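Local coordinates for protein 3-hydroxyadipyl-CoA dehydrogenase (Escherichia coli, PDB 3MOG) that catalyses the NAD(+)-dependent oxidation of 3-hydroxyadipyl-CoA to 3-oxoadipyl-CoA in the phenylacetate degradation pathway and assembles as a homotrimer, at residues Glu97-Leu102 with Thr126-Glu131; Pro197-Ala202 with Glu232-Ile237; Pro340-Asp345 with Val352-Ala357. All blocks are in the same frame, centred on the assembly; numbering follows the deposited sequence.

Interaction 1. Residues Glu97-Leu102 with Thr126-Glu131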
loop_
_atom_site.group_PDB
_atom_site.type_symbol
_atom_site.label_atom_id
_atom_site.label_comp_id
_atom_site.label_asym_id
_atom_site.label_seq_id
_atom_site.Cartn_x
_atom_site.Cartn_y
_atom_site.Cartn_z
ATOM N N GLU C 97 -16.089 8.884 -19.338
ATOM C CA GLU C 97 -17.234 8.460 -20.159
ATOM C C GLU C 97 -17.725 9.532 -21.149
ATOM O O GLU C 97 -18.133 9.200 -22.254
ATOM C CB GLU C 97 -18.386 7.924 -19.284
ATOM C CG GLU C 97 -18.056 6.692 -18.408
ATOM C CD GLU C 97 -17.329 5.549 -19.148
ATOM O OE1 GLU C 97 -16.375 4.985 -18.554
ATOM O OE2 GLU C 97 -17.701 5.209 -20.301
ATOM N N VAL C 98 -17.654 10.801 -20.749
ATOM C CA VAL C 98 -17.924 11.931 -21.653
ATOM C C VAL C 98 -16.954 11.954 -22.847
ATOM O O VAL C 98 -17.385 12.040 -24.002
ATOM C CB VAL C 98 -17.868 13.286 -20.908
ATOM C CG1 VAL C 98 -18.281 14.426 -21.827
ATOM C CG2 VAL C 98 -18.767 13.264 -19.668
ATOM N N LYS C 99 -15.653 11.848 -22.562
ATOM C CA LYS C 99 -14.617 11.854 -23.602
ATOM C C LYS C 99 -14.755 10.693 -24.567
ATOM O O LYS C 99 -14.594 10.869 -25.778
ATOM C CB LYS C 99 -13.220 11.833 -22.984
ATOM C CG LYS C 99 -12.710 13.188 -22.610
ATOM C CD LYS C 99 -11.384 13.089 -21.893
ATOM C CE LYS C 99 -10.886 14.472 -21.536
ATOM N NZ LYS C 99 -10.362 14.493 -20.158
ATOM N N LYS C 100 -15.057 9.513 -24.021
ATOM C CA LYS C 100 -15.253 8.307 -24.830
ATOM C C LYS C 100 -16.414 8.501 -25.799
ATOM O O LYS C 100 -16.305 8.153 -26.979
ATOM C CB LYS C 100 -15.481 7.085 -23.942
ATOM C CG LYS C 100 -14.198 6.467 -23.376
ATOM C CD LYS C 100 -14.481 5.371 -22.320
ATOM C CE LYS C 100 -15.070 4.092 -22.913
ATOM N NZ LYS C 100 -14.154 3.395 -23.857
ATOM N N ALA C 101 -17.499 9.095 -25.293
ATOM C CA ALA C 101 -18.663 9.471 -26.109
ATOM C C ALA C 101 -18.331 10.524 -27.178
ATOM O O ALA C 101 -18.773 10.408 -28.324
ATOM C CB ALA C 101 -19.814 9.956 -25.215
ATOM N N LEU C 102 -17.551 11.536 -26.797
ATOM C CA LEU C 102 -17.114 12.576 -27.731
ATOM C C LEU C 102 -16.256 12.005 -28.856
ATOM O O LEU C 102 -16.481 12.319 -30.025
ATOM C CB LEU C 102 -16.363 13.690 -26.994
ATOM C CG LEU C 102 -15.913 14.982 -27.697
ATOM C CD1 LEU C 102 -16.932 15.533 -28.701
ATOM C CD2 LEU C 102 -15.625 16.030 -26.638
ATOM N N THR C 126 -5.101 5.528 -23.983
ATOM C CA THR C 126 -5.484 4.160 -24.312
ATOM C C THR C 126 -6.970 3.886 -24.056
ATOM O O THR C 126 -7.627 3.269 -24.888
ATOM C CB THR C 126 -4.600 3.160 -23.534
ATOM O OG1 THR C 126 -3.234 3.535 -23.708
ATOM C CG2 THR C 126 -4.783 1.739 -24.053
ATOM N N ALA C 127 -7.487 4.375 -22.927
ATOM C CA ALA C 127 -8.896 4.207 -22.579
ATOM C C ALA C 127 -9.812 5.092 -23.418
ATOM O O ALA C 127 -10.948 4.707 -23.700
ATOM C CB ALA C 127 -9.122 4.449 -21.093
ATOM N N ILE C 128 -9.322 6.276 -23.797
ATOM C CA ILE C 128 -10.047 7.161 -24.715
ATOM C C ILE C 128 -10.133 6.498 -26.088
ATOM O O ILE C 128 -11.207 6.452 -26.696
ATOM C CB ILE C 128 -9.369 8.559 -24.823
ATOM C CG1 ILE C 128 -9.580 9.348 -23.537
ATOM C CG2 ILE C 128 -9.916 9.368 -26.014
ATOM C CD1 ILE C 128 -8.554 10.454 -23.330
ATOM N N ALA C 129 -9.006 5.940 -26.531
ATOM C CA ALA C 129 -8.846 5.408 -27.883
ATOM C C ALA C 129 -9.353 3.985 -28.043
ATOM O O ALA C 129 -9.256 3.407 -29.139
ATOM C CB ALA C 129 -7.388 5.460 -28.283
ATOM N N ALA C 130 -9.882 3.440 -26.949
ATOM C CA ALA C 130 -10.219 2.019 -26.827
ATOM C C ALA C 130 -11.237 1.524 -27.860
ATOM O O ALA C 130 -10.971 0.565 -28.586
ATOM C CB ALA C 130 -10.693 1.703 -25.388
ATOM N N GLU C 131 -12.381 2.199 -27.944
ATOM C CA GLU C 131 -13.497 1.707 -28.754
ATOM C C GLU C 131 -13.671 2.466 -30.071
ATOM O O GLU C 131 -14.590 2.173 -30.837
ATOM C CB GLU C 131 -14.804 1.737 -27.949
ATOM C CG GLU C 131 -14.715 1.090 -26.567
ATOM C CD GLU C 131 -16.075 0.753 -25.986
ATOM O OE1 GLU C 131 -16.768 -0.108 -26.568
ATOM O OE2 GLU C 131 -16.446 1.338 -24.943
HETATM O O HOH W 1 -13.140 4.646 -26.434
#
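Lys100 reaches from helix 96-109 across to the end of helix 125-128 and the turn beyond it. Its CG lies anti to the carbonyl carbon, and bends at chi3 (71°) and chi4 (64°) fold the outer half of the chain so that NZ arrives beside the 126-131 backbone. The Glu131 side chain crosses it obliquely and brings OE2 to 3.3 Å from Lys100 NZ in a salt bridge that is weak as a hydrogen bond. A second weak bond runs from Lys100 NZ to Ala127 O at 3.5 Å. A water completes the group: it accepts from Lys100 NZ at 3.0 Å and from Glu131 N, and donates to Ile128 O at 2.7 Å.

Lys99 plays the apolar counterpart. The middle of its chain crosses Ile128 obliquely, Lys99 CD meeting Ile128 CD1 at 4.1 Å, while its NZ leads away to a salt bridge with Glu94. Ile270 of a second subunit packs on Ala127 and Ala130.

Lys100 thus brings positive charge to two carbonyls at the C-terminal end of helix 125-128, one directly and one through water, which probably suits the helix dipole. With both direct bonds weak, the water appears to be an integral part of the link within the NAD-binding domain.

Interaction 2. Residues Pro197-Ala202 with Glu232-Ile237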
loop_
_atom_site.group_PDB
_atom_site.type_symbol
_atom_site.label_atom_id
_atom_site.label_comp_id
_atom_site.label_asym_id
_atom_site.label_seq_id
_atom_site.Cartn_x
_atom_site.Cartn_y
_atom_site.Cartn_z
ATOM N N PRO C 197 7.394 15.008 -5.755
ATOM C CA PRO C 197 8.118 15.191 -4.468
ATOM C C PRO C 197 8.495 16.629 -4.111
ATOM O O PRO C 197 8.892 16.897 -2.970
ATOM C CB PRO C 197 9.365 14.321 -4.623
ATOM C CG PRO C 197 9.496 14.065 -6.079
ATOM C CD PRO C 197 8.135 14.119 -6.681
ATOM N N TYR C 198 8.357 17.550 -5.063
ATOM C CA TYR C 198 8.581 18.950 -4.752
ATOM C C TYR C 198 7.529 19.389 -3.730
ATOM O O TYR C 198 7.857 20.067 -2.757
ATOM C CB TYR C 198 8.571 19.824 -6.009
ATOM C CG TYR C 198 8.955 21.266 -5.752
ATOM C CD1 TYR C 198 10.187 21.582 -5.183
ATOM C CD2 TYR C 198 8.093 22.318 -6.093
ATOM C CE1 TYR C 198 10.546 22.893 -4.932
ATOM C CE2 TYR C 198 8.447 23.634 -5.853
ATOM C CZ TYR C 198 9.674 23.910 -5.267
ATOM O OH TYR C 198 10.043 25.196 -5.018
ATOM N N TYR C 199 6.287 18.932 -3.916
ATOM C CA TYR C 199 5.215 19.269 -2.991
ATOM C C TYR C 199 5.244 18.414 -1.744
ATOM O O TYR C 199 5.084 18.929 -0.643
ATOM C CB TYR C 199 3.847 19.195 -3.673
ATOM C CG TYR C 199 3.819 19.976 -4.951
ATOM C CD1 TYR C 199 3.709 19.319 -6.179
ATOM C CD2 TYR C 199 3.954 21.365 -4.949
ATOM C CE1 TYR C 199 3.702 20.010 -7.360
ATOM C CE2 TYR C 199 3.951 22.083 -6.149
ATOM C CZ TYR C 199 3.825 21.393 -7.346
ATOM O OH TYR C 199 3.820 22.059 -8.544
ATOM N N SER C 200 5.467 17.115 -1.914
ATOM C CA SER C 200 5.290 16.176 -0.808
ATOM C C SER C 200 6.420 16.187 0.223
ATOM O O SER C 200 6.187 15.877 1.406
ATOM C CB SER C 200 5.031 14.760 -1.328
ATOM O OG SER C 200 6.182 14.216 -1.935
ATOM N N GLU C 201 7.633 16.552 -0.193
ATOM C CA GLU C 201 8.680 16.755 0.825
ATOM C C GLU C 201 8.378 17.927 1.789
ATOM O O GLU C 201 8.583 17.805 3.008
ATOM C CB GLU C 201 10.087 16.818 0.221
ATOM C CG GLU C 201 10.621 15.438 -0.231
ATOM C CD GLU C 201 10.650 14.395 0.888
ATOM O OE1 GLU C 201 10.314 13.221 0.630
ATOM O OE2 GLU C 201 11.018 14.739 2.029
ATOM N N ALA C 202 7.829 19.009 1.246
ATOM C CA ALA C 202 7.369 20.162 2.036
ATOM C C ALA C 202 6.242 19.839 3.037
ATOM O O ALA C 202 6.319 20.230 4.202
ATOM C CB ALA C 202 6.918 21.224 1.125
ATOM N N GLU C 232 3.798 27.952 -1.001
ATOM C CA GLU C 232 3.213 29.099 -1.694
ATOM C C GLU C 232 2.645 28.735 -3.082
ATOM O O GLU C 232 1.546 29.169 -3.427
ATOM C CB GLU C 232 4.229 30.228 -1.810
ATOM C CG GLU C 232 3.639 31.505 -2.380
ATOM C CD GLU C 232 4.611 32.664 -2.396
ATOM O OE1 GLU C 232 5.673 32.573 -1.736
ATOM O OE2 GLU C 232 4.298 33.670 -3.072
ATOM N N LEU C 233 3.385 27.942 -3.860
ATOM C CA LEU C 233 2.909 27.456 -5.161
ATOM C C LEU C 233 1.643 26.604 -5.036
ATOM O O LEU C 233 0.750 26.719 -5.866
ATOM C CB LEU C 233 4.003 26.683 -5.913
ATOM C CG LEU C 233 3.762 26.264 -7.371
ATOM C CD1 LEU C 233 3.710 27.471 -8.287
ATOM C CD2 LEU C 233 4.830 25.297 -7.849
ATOM N N THR C 234 1.534 25.781 -3.998
ATOM C CA THR C 234 0.259 25.073 -3.779
ATOM C C THR C 234 -0.905 26.028 -3.451
ATOM O O THR C 234 -2.039 25.785 -3.879
ATOM C CB THR C 234 0.331 23.963 -2.706
ATOM O OG1 THR C 234 0.614 24.522 -1.416
ATOM C CG2 THR C 234 1.382 22.934 -3.055
ATOM N N ASP C 235 -0.619 27.101 -2.703
ATOM C CA ASP C 235 -1.614 28.158 -2.425
ATOM C C ASP C 235 -2.041 28.880 -3.705
ATOM O O ASP C 235 -3.201 29.240 -3.864
ATOM C CB ASP C 235 -1.092 29.173 -1.395
ATOM C CG ASP C 235 -1.563 28.881 0.035
ATOM O OD1 ASP C 235 -2.071 27.770 0.293
ATOM O OD2 ASP C 235 -1.421 29.774 0.910
ATOM N N LEU C 236 -1.105 29.050 -4.631
ATOM C CA LEU C 236 -1.393 29.717 -5.896
ATOM C C LEU C 236 -1.974 28.816 -6.976
ATOM O O LEU C 236 -2.626 29.301 -7.891
ATOM C CB LEU C 236 -0.139 30.412 -6.416
ATOM C CG LEU C 236 -0.173 31.932 -6.290
ATOM C CD1 LEU C 236 1.171 32.462 -5.838
ATOM C CD2 LEU C 236 -0.604 32.571 -7.619
ATOM N N ILE C 237 -1.708 27.513 -6.900
ATOM C CA ILE C 237 -2.335 26.561 -7.814
ATOM C C ILE C 237 -3.752 26.298 -7.303
ATOM O O ILE C 237 -4.696 26.161 -8.085
ATOM C CB ILE C 237 -1.506 25.248 -7.962
ATOM C CG1 ILE C 237 -0.232 25.504 -8.772
ATOM C CG2 ILE C 237 -2.307 24.144 -8.684
ATOM C CD1 ILE C 237 0.754 24.338 -8.764
#
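Helix 196-207 meets helix 230-237 chiefly through one aromatic side chain, Tyr199, set against Leu233, Thr234 and Ile237. The short segments cross at -116° with their axes 11.0 Å apart, so side chains rather than backbones make the contact.

The apolar contacts gather along the Tyr199 side chain, from CD2 to the hydroxyl. With CG anti to the carbonyl carbon (chi1 -51°), the ring extends toward the second helix. Leu233, whose CG is anti to the backbone N, places CD2 in the plane of the ring at its edge, 3.7 Å from Tyr199 CE2 and 3.5 Å from Tyr199 OH. Nearer the root of the ring, the methyl CG2 of Thr234 lies 3.6 Å from Tyr199 CD2, the two side chains running past one another in opposite directions. At the tip, Ile237 crosses the tyrosine at about a right angle and sets CD1 3.8 Å from Tyr199 OH. Leu233 and Ile237, one helical turn apart, therefore both approach the hydroxyl end. Tyr198 adds a looser touch: its CE2 edge is 4.5 Å from Leu233 CD2.

No polar bond joins the two segments; the polar ends of Thr234 and Tyr198 find partners outside them. Thr234 OG1 takes the crowded position between N and the carbonyl carbon and bonds to Leu231 O, which leaves CG2 turned to the tyrosine. Tyr198 OH bonds to Met228 O, anchoring that ring to the loop that precedes helix 230-237.

Within the all-helical C-terminal domain, Asn242 of helix 239-252 touches both Tyr199 and Thr234. Helix 390-406, from the second such domain in the chain, packs against Pro197, Tyr198 and Glu201, so helix 196-207 is in contact with both helix 230-237 and helix 390-406.

Interaction 3. Residues Pro340-Asp345 with Val352-Ala357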
loop_
_atom_site.group_PDB
_atom_site.type_symbol
_atom_site.label_atom_id
_atom_site.label_comp_id
_atom_site.label_asym_id
_atom_site.label_seq_id
_atom_site.Cartn_x
_atom_site.Cartn_y
_atom_site.Cartn_z
ATOM N N PRO C 340 31.233 19.036 18.604
ATOM C CA PRO C 340 30.024 19.705 18.160
ATOM C C PRO C 340 29.923 19.674 16.642
ATOM O O PRO C 340 30.956 19.668 15.964
ATOM C CB PRO C 340 30.227 21.158 18.614
ATOM C CG PRO C 340 31.342 21.122 19.577
ATOM C CD PRO C 340 32.207 19.999 19.143
ATOM N N VAL C 341 28.688 19.651 16.127
ATOM C CA VAL C 341 28.424 19.561 14.693
ATOM C C VAL C 341 27.265 20.470 14.290
ATOM O O VAL C 341 26.204 20.475 14.926
ATOM C CB VAL C 341 28.144 18.091 14.234
ATOM C CG1 VAL C 341 27.763 18.031 12.765
ATOM C CG2 VAL C 341 29.345 17.203 14.453
ATOM N N VAL C 342 27.484 21.261 13.241
ATOM C CA VAL C 342 26.396 21.945 12.565
ATOM C C VAL C 342 26.210 21.304 11.176
ATOM O O VAL C 342 27.166 21.170 10.404
ATOM C CB VAL C 342 26.634 23.477 12.477
ATOM C CG1 VAL C 342 25.470 24.179 11.755
ATOM C CG2 VAL C 342 26.815 24.066 13.861
ATOM N N VAL C 343 24.986 20.872 10.883
ATOM C CA VAL C 343 24.655 20.349 9.559
ATOM C C VAL C 343 24.134 21.488 8.659
ATOM O O VAL C 343 23.282 22.261 9.073
ATOM C CB VAL C 343 23.653 19.164 9.652
ATOM C CG1 VAL C 343 22.909 18.953 8.346
ATOM C CG2 VAL C 343 24.391 17.882 10.045
ATOM N N ILE C 344 24.672 21.600 7.448
ATOM C CA ILE C 344 24.237 22.631 6.514
ATOM C C ILE C 344 23.595 22.031 5.253
ATOM O O ILE C 344 23.989 20.969 4.762
ATOM C CB ILE C 344 25.395 23.620 6.157
ATOM C CG1 ILE C 344 24.944 24.688 5.174
ATOM C CG2 ILE C 344 26.603 22.897 5.580
ATOM C CD1 ILE C 344 26.016 25.709 4.855
ATOM N N ASP C 345 22.597 22.745 4.755
ATOM C CA ASP C 345 21.818 22.381 3.599
ATOM C C ASP C 345 21.931 23.549 2.642
ATOM O O ASP C 345 21.263 24.573 2.823
ATOM C CB ASP C 345 20.368 22.237 4.053
ATOM C CG ASP C 345 19.445 21.737 2.975
ATOM O OD1 ASP C 345 18.248 22.107 3.015
ATOM O OD2 ASP C 345 19.894 20.960 2.112
ATOM N N VAL C 352 20.584 29.649 3.062
ATOM C CA VAL C 352 21.202 28.422 3.538
ATOM C C VAL C 352 20.449 27.987 4.814
ATOM O O VAL C 352 20.180 28.828 5.684
ATOM C CB VAL C 352 22.693 28.727 3.834
ATOM C CG1 VAL C 352 23.241 27.896 4.959
ATOM C CG2 VAL C 352 23.538 28.579 2.587
ATOM N N THR C 353 20.073 26.707 4.934
ATOM C CA THR C 353 19.559 26.234 6.232
ATOM C C THR C 353 20.583 25.415 7.017
ATOM O O THR C 353 21.458 24.767 6.439
ATOM C CB THR C 353 18.139 25.549 6.203
ATOM O OG1 THR C 353 18.212 24.233 5.648
ATOM C CG2 THR C 353 17.133 26.371 5.439
ATOM N N ILE C 354 20.490 25.489 8.346
ATOM C CA ILE C 354 21.431 24.800 9.234
ATOM C C ILE C 354 20.698 24.175 10.414
ATOM O O ILE C 354 19.585 24.572 10.743
ATOM C CB ILE C 354 22.567 25.740 9.793
ATOM C CG1 ILE C 354 22.013 26.730 10.828
ATOM C CG2 ILE C 354 23.323 26.464 8.662
ATOM C CD1 ILE C 354 23.040 27.213 11.824
ATOM N N ALA C 355 21.314 23.169 11.022
ATOM C CA ALA C 355 20.789 22.601 12.251
ATOM C C ALA C 355 21.962 22.279 13.121
ATOM O O ALA C 355 22.967 21.739 12.643
ATOM C CB ALA C 355 19.955 21.339 11.982
ATOM N N ALA C 356 21.839 22.653 14.390
ATOM C CA ALA C 356 22.854 22.369 15.393
ATOM C C ALA C 356 22.452 21.105 16.116
ATOM O O ALA C 356 21.267 20.889 16.368
ATOM C CB ALA C 356 22.931 23.504 16.379
ATOM N N ALA C 357 23.425 20.261 16.440
ATOM C CA ALA C 357 23.166 19.159 17.352
ATOM C C ALA C 357 22.759 19.743 18.706
ATOM O O ALA C 357 23.359 20.715 19.171
ATOM C CB ALA C 357 24.386 18.298 17.485
#
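Strands 341-345 and 351-356 form an antiparallel beta hairpin, joined by five backbone hydrogen bonds. The hydrogen-bonded pair Val343-Ala355 is held by two short bonds: Val343 N gives to Ala355 O at 2.8 Å, and Ala355 N returns a bond to Val343 O at 2.9 Å. Toward the turn, the Asp345-Thr353 pair is less even, with Asp345 N to Thr353 O at 2.9 Å but Thr353 N to Asp345 O at 3.2 Å. At the other end, a single bond from Ala357 N to Val341 O is also 3.2 Å long, though almost straight (170°).

On the face of Val342, Ile344, Ile354 and Ala356, branched side chains pack diagonally. Ile344, extended with CG1 anti to the backbone N, brings CD1 to 3.5 Å from Val352 CG1, and Val342 CG1 meets Ile354 CB at 3.8 Å. This packing thins out at Ala356, which is partly exposed and reaches no side chain of the first strand. On the opposite face Asp345 and Thr353 run alongside one another in the same direction, while the aspartate carboxylate accepts from the backbone N of Leu389, Ile390 and Trp391.

The hairpin lies inside the mixed sheet of the reduced Rossmann-fold domain, between strands 320-324 and 378-381. Helix 362-373 packs over Ile344, Ile354 and Ala356, and helix 330-337 over Val343 and Ala357.

Overall arrangement
The three contacts follow one another along the chain and belong to three different domains. Interaction 1 lies in the NAD-binding domain, interaction 2 in the first C-terminal helical domain and interaction 3 in the reduced Rossmann-fold domain. Interactions 1 and 3 sit on opposite sides of the chain's centre, their own centres 54 Å apart, whereas interaction 2 is only 9 Å from that centre. The nearest atoms of interactions 1 and 2 are about 17 Å apart, those of 2 and 3 about 10 Å, so none touches another. Helix 390-406 provides an indirect link: it packs on 197-202, and the backbone at its N-terminal end donates to the Asp345 carboxylate.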